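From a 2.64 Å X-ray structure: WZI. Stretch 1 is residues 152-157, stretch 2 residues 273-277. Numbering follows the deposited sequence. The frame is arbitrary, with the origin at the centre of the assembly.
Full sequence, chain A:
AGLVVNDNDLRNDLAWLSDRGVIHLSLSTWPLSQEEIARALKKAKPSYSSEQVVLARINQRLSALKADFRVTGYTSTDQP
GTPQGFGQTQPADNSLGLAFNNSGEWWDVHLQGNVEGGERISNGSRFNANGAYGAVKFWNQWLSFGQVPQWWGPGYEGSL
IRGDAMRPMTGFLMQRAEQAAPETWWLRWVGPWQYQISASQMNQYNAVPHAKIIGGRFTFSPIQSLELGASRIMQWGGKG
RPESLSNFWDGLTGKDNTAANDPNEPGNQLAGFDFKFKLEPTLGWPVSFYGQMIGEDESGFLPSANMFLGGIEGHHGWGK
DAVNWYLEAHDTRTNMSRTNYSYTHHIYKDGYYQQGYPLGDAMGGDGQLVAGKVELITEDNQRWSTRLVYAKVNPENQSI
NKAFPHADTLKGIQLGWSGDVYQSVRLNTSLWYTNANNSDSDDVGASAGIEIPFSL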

# COMPACT_ATOMS: atom_id res chain seq x y z
N TRP A 152 2.37 4.56 1.14
CA TRP A 152 3.51 5.36 1.61
C TRP A 152 4.29 4.69 2.71
O TRP A 152 3.89 4.71 3.88
CB TRP A 152 3.02 6.73 2.05
CG TRP A 152 2.72 7.66 0.91
CD1 TRP A 152 2.63 7.36 -0.45
CD2 TRP A 152 2.42 9.08 0.99
NE1 TRP A 152 2.32 8.47 -1.18
CE2 TRP A 152 2.20 9.54 -0.37
CE3 TRP A 152 2.32 9.99 2.03
CZ2 TRP A 152 1.90 10.85 -0.67
CZ3 TRP A 152 2.03 11.32 1.73
CH2 TRP A 152 1.82 11.73 0.41
N GLY A 153 5.41 4.08 2.33
CA GLY A 153 6.35 3.53 3.30
C GLY A 153 6.73 2.09 3.05
O GLY A 153 6.18 1.45 2.17
N PRO A 154 7.66 1.57 3.86
CA PRO A 154 8.25 0.26 3.63
C PRO A 154 7.51 -0.90 4.28
O PRO A 154 7.92 -2.05 4.13
CB PRO A 154 9.63 0.41 4.27
CG PRO A 154 9.39 1.34 5.41
CD PRO A 154 8.25 2.24 5.03
N GLY A 155 6.43 -0.60 4.99
CA GLY A 155 5.71 -1.63 5.71
C GLY A 155 4.97 -2.54 4.76
O GLY A 155 4.63 -2.13 3.65
N TYR A 156 4.72 -3.76 5.22
CA TYR A 156 3.94 -4.74 4.47
C TYR A 156 2.52 -4.86 5.01
O TYR A 156 1.60 -5.21 4.27
CB TYR A 156 4.64 -6.11 4.50
CG TYR A 156 5.83 -6.17 3.57
CD1 TYR A 156 5.66 -6.33 2.21
CD2 TYR A 156 7.13 -6.05 4.06
CE1 TYR A 156 6.75 -6.39 1.35
CE2 TYR A 156 8.22 -6.11 3.21
CZ TYR A 156 8.02 -6.28 1.85
OH TYR A 156 9.09 -6.33 0.99
N GLU A 157 2.34 -4.57 6.29
CA GLU A 157 1.04 -4.74 6.94
C GLU A 157 0.20 -3.46 6.91
O GLU A 157 -1.03 -3.51 7.03
CB GLU A 157 1.24 -5.20 8.38
CG GLU A 157 0.22 -6.23 8.83
CD GLU A 157 0.56 -7.62 8.34
OE1 GLU A 157 1.76 -7.97 8.36
OE2 GLU A 157 -0.37 -8.36 7.96
N PHE A 273 8.71 10.19 9.15
CA PHE A 273 9.81 9.64 8.38
C PHE A 273 9.75 8.12 8.35
O PHE A 273 9.14 7.49 9.22
CB PHE A 273 11.16 10.06 8.98
CG PHE A 273 11.27 11.53 9.25
CD1 PHE A 273 11.35 12.43 8.21
CD2 PHE A 273 11.29 12.01 10.55
CE1 PHE A 273 11.47 13.80 8.45
CE2 PHE A 273 11.39 13.37 10.80
CZ PHE A 273 11.48 14.27 9.75
N ASP A 274 10.39 7.55 7.33
CA ASP A 274 10.56 6.11 7.23
C ASP A 274 11.97 5.79 6.74
O ASP A 274 12.65 6.65 6.20
CB ASP A 274 9.51 5.47 6.32
CG ASP A 274 9.00 6.41 5.23
OD1 ASP A 274 8.25 7.38 5.54
OD2 ASP A 274 9.33 6.18 4.05
N PHE A 275 12.40 4.56 6.97
CA PHE A 275 13.68 4.08 6.45
C PHE A 275 13.61 2.60 6.12
O PHE A 275 12.76 1.87 6.65
CB PHE A 275 14.82 4.33 7.45
CG PHE A 275 14.90 3.29 8.53
CD1 PHE A 275 15.64 2.13 8.34
CD2 PHE A 275 14.20 3.46 9.73
CE1 PHE A 275 15.69 1.16 9.33
CE2 PHE A 275 14.25 2.49 10.72
CZ PHE A 275 15.00 1.34 10.52
N LYS A 276 14.50 2.16 5.24
CA LYS A 276 14.75 0.74 5.01
C LYS A 276 16.26 0.54 4.84
O LYS A 276 16.91 1.27 4.07
CB LYS A 276 13.97 0.22 3.78
CG LYS A 276 14.12 -1.28 3.56
CD LYS A 276 13.39 -1.83 2.34
CE LYS A 276 13.79 -3.28 2.06
NZ LYS A 276 12.86 -4.06 1.18
N PHE A 277 16.82 -0.43 5.57
CA PHE A 277 18.26 -0.69 5.55
C PHE A 277 18.57 -2.11 5.06
O PHE A 277 18.29 -3.08 5.75
CB PHE A 277 18.85 -0.49 6.95
CG PHE A 277 20.35 -0.57 6.98
CD1 PHE A 277 21.12 0.54 6.65
CD2 PHE A 277 21.00 -1.74 7.36
CE1 PHE A 277 22.51 0.47 6.68
CE2 PHE A 277 22.38 -1.80 7.39
CZ PHE A 277 23.13 -0.70 7.05

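This contact sets an irregular segment, residues 152-157, against a strand, residues 273-277, that runs on beyond both ends of the stretch. No hydrogen bond crosses between them; the contact is one of van der Waals packing over a modest 181 Å² of buried surface, counting both sides.

Trp152 leads into the contact without joining it. Its CA-to-CB bond points sideways, its indole ends up farther from the strand, and NE1 finds a hydrogen-bonding partner elsewhere in the structure.

Gly153 comes next, and here the backbone dictates the residue type. At phi 128° and psi 176°, a CB on Gly153 would be jammed against the carbonyl O of Trp152 and would lie only 2.9 Å from Pro154 CD. Glycine avoids both conflicts. Gly153 CA lies 4.1 Å from Asp274 OD2, a loose contact, with no bond between them; both carboxylate oxygens are hydrogen-bonded elsewhere.

Pro154 is the centre of the interface, with 65 Å² covered by the strand, the largest share of any residue here. Its CA-to-CB bond points toward the strand, and the compact ring, puckered C-gamma endo, meets three consecutive residues. Pro154 CD lies 3.7 Å from Asp274 CB, Pro154 CG 3.6 Å from Phe275 O, and Pro154 CB 4.4 Å from Lys276 CB. The pattern follows from the alternation of a beta strand: Asp274 and Lys276 direct their CA-to-CB bonds toward the loop, whereas Phe275 directs its own away and offers its backbone between them. Asp274 and Lys276 thus give the ring their CB carbons, while their charged groups are hydrogen-bonded elsewhere. A proline suits this place because its ring is a small, rigid nonpolar surface that can pack against side-chain carbon and main chain alike, and its nitrogen, having no hydrogen, leaves no donor to satisfy.

Gly155 makes no contact, and even an ideal CB would find nothing of the strand within reach. Its phi/psi of -71°/155° do not by themselves call for glycine, and the contact gives no reason for it.

Tyr156 comes back near the strand through the end of its side chain. Its CA-to-CB bond points sideways, but with chi1 at -76° (m) the ring carries the hydroxyl nearer, until Tyr156 OH stands 4.4 Å from Lys276 NZ. Lys276 is extended, all four chi angles in t, which brings its amine beside the hydroxyl. The separation is too long for a hydrogen bond, and each group is hydrogen-bonded elsewhere; the two polar tips are neighbours without being partners.

Glu157 closes the stretch well out of reach, with both carboxylate oxygens engaged elsewhere.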